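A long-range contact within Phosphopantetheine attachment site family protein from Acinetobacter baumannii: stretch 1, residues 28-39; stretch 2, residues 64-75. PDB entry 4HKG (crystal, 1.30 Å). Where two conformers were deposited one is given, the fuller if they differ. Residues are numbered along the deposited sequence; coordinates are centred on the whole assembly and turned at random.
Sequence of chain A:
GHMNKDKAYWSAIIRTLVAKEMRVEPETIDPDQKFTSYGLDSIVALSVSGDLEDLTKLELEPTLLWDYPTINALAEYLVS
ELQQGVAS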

# COMPACT_ATOMS: atom_id res chain seq x y z
N THR A 28 -11.65 7.65 -4.35
CA THR A 28 -12.06 6.88 -5.53
C THR A 28 -11.46 5.49 -5.58
O THR A 28 -11.80 4.69 -6.46
CB THR A 28 -11.71 7.59 -6.85
OG1 THR A 28 -10.29 7.58 -7.04
CG2 THR A 28 -12.27 9.01 -6.88
N ILE A 29 -10.57 5.19 -4.65
CA ILE A 29 -9.89 3.90 -4.61
C ILE A 29 -10.51 2.99 -3.56
O ILE A 29 -10.62 3.38 -2.40
CB ILE A 29 -8.40 4.07 -4.31
CG1 ILE A 29 -7.75 4.97 -5.35
CG2 ILE A 29 -7.71 2.71 -4.26
CD1 ILE A 29 -7.77 4.39 -6.75
N ASP A 30 -10.89 1.78 -3.96
CA ASP A 30 -11.46 0.79 -3.05
C ASP A 30 -10.32 0.03 -2.38
O ASP A 30 -9.53 -0.63 -3.06
CB ASP A 30 -12.34 -0.18 -3.85
CG ASP A 30 -13.03 -1.23 -2.99
OD1 ASP A 30 -12.62 -1.46 -1.83
OD2 ASP A 30 -14.00 -1.85 -3.49
N PRO A 31 -10.20 0.13 -1.04
CA PRO A 31 -9.06 -0.50 -0.37
C PRO A 31 -9.11 -2.03 -0.35
O PRO A 31 -8.14 -2.66 0.08
CB PRO A 31 -9.13 0.07 1.05
CG PRO A 31 -10.59 0.38 1.25
CD PRO A 31 -11.11 0.82 -0.10
N ASP A 32 -10.20 -2.62 -0.83
CA ASP A 32 -10.31 -4.07 -0.93
C ASP A 32 -10.24 -4.58 -2.36
O ASP A 32 -10.39 -5.78 -2.60
CB ASP A 32 -11.58 -4.54 -0.24
CG ASP A 32 -11.52 -4.33 1.25
OD1 ASP A 32 -10.53 -4.79 1.86
OD2 ASP A 32 -12.42 -3.66 1.80
N GLN A 33 -10.00 -3.68 -3.31
CA GLN A 33 -9.90 -4.06 -4.72
C GLN A 33 -8.44 -4.37 -5.06
O GLN A 33 -7.54 -3.67 -4.60
CB GLN A 33 -10.46 -2.95 -5.62
CG GLN A 33 -10.56 -3.32 -7.09
CD GLN A 33 -11.04 -2.18 -7.99
OE1 GLN A 33 -11.00 -1.01 -7.62
NE2 GLN A 33 -11.49 -2.53 -9.19
N LYS A 34 -8.20 -5.39 -5.87
CA LYS A 34 -6.82 -5.69 -6.27
C LYS A 34 -6.18 -4.50 -6.96
O LYS A 34 -6.80 -3.87 -7.83
CB LYS A 34 -6.78 -6.88 -7.22
CG LYS A 34 -7.03 -8.21 -6.54
CD LYS A 34 -6.94 -9.36 -7.54
N PHE A 35 -4.93 -4.20 -6.59
CA PHE A 35 -4.19 -3.06 -7.15
C PHE A 35 -4.22 -3.04 -8.67
O PHE A 35 -4.42 -2.00 -9.30
CB PHE A 35 -2.72 -3.12 -6.74
CG PHE A 35 -2.46 -2.93 -5.27
CD1 PHE A 35 -2.77 -1.74 -4.62
CD2 PHE A 35 -1.85 -3.93 -4.55
CE1 PHE A 35 -2.48 -1.58 -3.28
CE2 PHE A 35 -1.56 -3.77 -3.21
CZ PHE A 35 -1.89 -2.59 -2.58
N THR A 36 -4.01 -4.20 -9.27
CA THR A 36 -3.91 -4.26 -10.72
C THR A 36 -5.23 -3.98 -11.41
O THR A 36 -5.26 -3.55 -12.56
CB THR A 36 -3.34 -5.60 -11.20
OG1 THR A 36 -4.12 -6.67 -10.67
CG2 THR A 36 -1.90 -5.76 -10.74
N SER A 37 -6.35 -4.23 -10.73
CA SER A 37 -7.64 -4.01 -11.37
C SER A 37 -7.94 -2.52 -11.54
O SER A 37 -8.88 -2.16 -12.26
CB SER A 37 -8.76 -4.70 -10.60
OG SER A 37 -8.85 -4.15 -9.31
N TYR A 38 -7.15 -1.65 -10.91
CA TYR A 38 -7.24 -0.22 -11.20
C TYR A 38 -5.94 0.35 -11.76
O TYR A 38 -5.67 1.55 -11.66
CB TYR A 38 -7.80 0.62 -10.04
CG TYR A 38 -7.14 0.46 -8.68
CD1 TYR A 38 -6.08 1.26 -8.30
CD2 TYR A 38 -7.65 -0.44 -7.76
CE1 TYR A 38 -5.51 1.13 -7.04
CE2 TYR A 38 -7.08 -0.57 -6.50
CZ TYR A 38 -6.01 0.22 -6.14
OH TYR A 38 -5.45 0.12 -4.90
N GLY A 39 -5.14 -0.52 -12.37
CA GLY A 39 -4.06 -0.08 -13.24
C GLY A 39 -2.69 0.04 -12.61
O GLY A 39 -1.75 0.46 -13.28
N LEU A 64 5.57 -7.52 -2.53
CA LEU A 64 4.57 -7.55 -1.46
C LEU A 64 3.21 -7.08 -1.97
O LEU A 64 2.17 -7.48 -1.43
CB LEU A 64 4.99 -6.71 -0.26
CG LEU A 64 6.09 -7.32 0.61
CD1 LEU A 64 6.55 -6.30 1.63
CD2 LEU A 64 5.62 -8.60 1.30
N LEU A 65 3.19 -6.23 -3.00
CA LEU A 65 1.92 -5.78 -3.56
C LEU A 65 1.28 -6.84 -4.44
O LEU A 65 0.12 -6.73 -4.79
CB LEU A 65 2.04 -4.44 -4.30
CG LEU A 65 2.09 -3.19 -3.41
CD1 LEU A 65 3.46 -2.98 -2.77
CD2 LEU A 65 1.67 -1.95 -4.21
N TRP A 66 2.04 -7.89 -4.78
CA TRP A 66 1.48 -9.08 -5.40
C TRP A 66 0.97 -10.04 -4.33
O TRP A 66 -0.14 -10.58 -4.43
CB TRP A 66 2.54 -9.76 -6.29
CG TRP A 66 2.09 -11.02 -6.97
CD1 TRP A 66 2.24 -12.30 -6.51
CD2 TRP A 66 1.45 -11.13 -8.24
NE1 TRP A 66 1.72 -13.19 -7.42
CE2 TRP A 66 1.23 -12.50 -8.49
CE3 TRP A 66 1.03 -10.19 -9.20
CZ2 TRP A 66 0.62 -12.95 -9.65
CZ3 TRP A 66 0.42 -10.65 -10.35
CH2 TRP A 66 0.22 -12.02 -10.57
N ASP A 67 1.78 -10.25 -3.29
CA ASP A 67 1.46 -11.20 -2.23
C ASP A 67 0.28 -10.74 -1.38
O ASP A 67 -0.49 -11.56 -0.87
CB ASP A 67 2.67 -11.37 -1.31
CG ASP A 67 3.87 -11.96 -2.01
OD1 ASP A 67 3.73 -12.52 -3.13
OD2 ASP A 67 4.97 -11.89 -1.42
N TYR A 68 0.17 -9.42 -1.22
CA TYR A 68 -0.88 -8.77 -0.44
C TYR A 68 -1.50 -7.73 -1.36
O TYR A 68 -1.14 -6.56 -1.32
CB TYR A 68 -0.30 -8.14 0.84
CG TYR A 68 0.36 -9.18 1.70
CD1 TYR A 68 -0.40 -9.97 2.55
CD2 TYR A 68 1.74 -9.42 1.63
CE1 TYR A 68 0.19 -10.95 3.32
CE2 TYR A 68 2.33 -10.41 2.41
CZ TYR A 68 1.54 -11.16 3.25
OH TYR A 68 2.11 -12.14 4.03
N PRO A 69 -2.43 -8.18 -2.22
CA PRO A 69 -2.72 -7.41 -3.44
C PRO A 69 -3.80 -6.33 -3.34
O PRO A 69 -4.36 -5.94 -4.36
CB PRO A 69 -3.15 -8.50 -4.42
CG PRO A 69 -3.81 -9.50 -3.56
CD PRO A 69 -3.03 -9.52 -2.27
N THR A 70 -4.07 -5.85 -2.14
CA THR A 70 -5.01 -4.76 -1.95
C THR A 70 -4.43 -3.85 -0.88
O THR A 70 -3.53 -4.24 -0.13
CB THR A 70 -6.40 -5.23 -1.45
OG1 THR A 70 -6.28 -5.64 -0.09
CG2 THR A 70 -6.95 -6.39 -2.29
N ILE A 71 -4.96 -2.64 -0.78
CA ILE A 71 -4.52 -1.71 0.24
C ILE A 71 -4.68 -2.32 1.63
O ILE A 71 -3.75 -2.28 2.45
CB ILE A 71 -5.29 -0.38 0.14
CG1 ILE A 71 -4.86 0.38 -1.13
CG2 ILE A 71 -5.09 0.48 1.39
CD1 ILE A 71 -5.78 1.50 -1.48
N ASN A 72 -5.85 -2.89 1.90
CA ASN A 72 -6.12 -3.46 3.22
C ASN A 72 -5.27 -4.70 3.52
O ASN A 72 -4.87 -4.91 4.66
CB ASN A 72 -7.61 -3.75 3.40
CG ASN A 72 -8.39 -2.54 3.85
OD1 ASN A 72 -7.84 -1.64 4.50
ND2 ASN A 72 -9.67 -2.51 3.53
N ALA A 73 -4.99 -5.52 2.50
CA ALA A 73 -4.16 -6.71 2.72
C ALA A 73 -2.73 -6.28 3.05
O ALA A 73 -2.09 -6.86 3.94
CB ALA A 73 -4.20 -7.63 1.51
N LEU A 74 -2.24 -5.27 2.35
CA LEU A 74 -0.90 -4.77 2.62
C LEU A 74 -0.83 -4.10 4.00
O LEU A 74 0.15 -4.27 4.72
CB LEU A 74 -0.44 -3.81 1.52
CG LEU A 74 1.02 -3.34 1.60
CD1 LEU A 74 2.00 -4.51 1.51
CD2 LEU A 74 1.28 -2.33 0.50
N ALA A 75 -1.89 -3.38 4.38
CA ALA A 75 -1.96 -2.78 5.71
C ALA A 75 -1.90 -3.84 6.80
O ALA A 75 -1.20 -3.67 7.81
CB ALA A 75 -3.22 -1.95 5.85
O HOH W 1 -6.85 -1.54 -3.11
O HOH W 2 -8.51 -6.63 1.18

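A four-bonded water links the two stretches and uses all of its bonding capacity: water 1 donates to D30 O (2.8 Å) and Q33 O (2.7 Å) and accepts from Y38 OH (2.8 Å) and from I71 N (3.2 Å). The last bond gives a partner to an amide at the start of the second helix of stretch 2, I71 N, which lies 3.3 Å from P31 O but at a poor angle for a direct bond. P31 O is engaged instead by the next amide, N72 N, at 2.9 Å and nearly straight (165°).

The loop of stretch 1 contains a type I turn from D30 to Q33, closed by Q33 N to D30 O (3.1 Å) and braced by D32 N to D30 OD1 (2.9 Å). The backbones come close at two points, with P31 CA 4.7 Å from I71 CA and K34 CA 4.8 Å from T70 CA. At the second, P69 O, in the link between the two helices, accepts from F35 N (2.9 Å) and also receives a CA-H...O contact from K34 CA (3.1 Å).

T70 caps the helix that follows: its OG1 accepts from A73 N at 2.9 Å. Water 2 ties this cap to the turn, lying 2.8 Å from T70 OG1 and donating to D32 OD1 (2.8 Å). The same carboxylate oxygen, D32 OD1, accepts from N72 ND2 (3.0 Å, 170°), so D32, although its CA-to-CB bond points away from stretch 2, returns through its carboxylate to hold the first turn of the helix.

The apolar side of the contact centres on F35, which has 130 Å² covered by stretch 2, more than any other residue here. L65 CD2 lies over one face of the F35 ring, 3.9 Å from its centroid and 14° off the normal, a CH-pi contact; T70 CA covers the opposite face. Y68 O approaches the ring edge, 3.4 Å from F35 CE2, where the carbonyl's partial negative charge meets the slightly positive ring hydrogens. I71 packs its CG1 3.8 Å from F35 CE1, and its CD1 reaches I29 CG2 at 3.6 Å, while I71 CB rests 4.0 Å from P31 CB. One isoleucine thus joins the phenyl ring, the proline and the other isoleucine into a continuous apolar patch beside the hydrogen-bonded backbone. Together the stretches bury 614 Å², counting both sides.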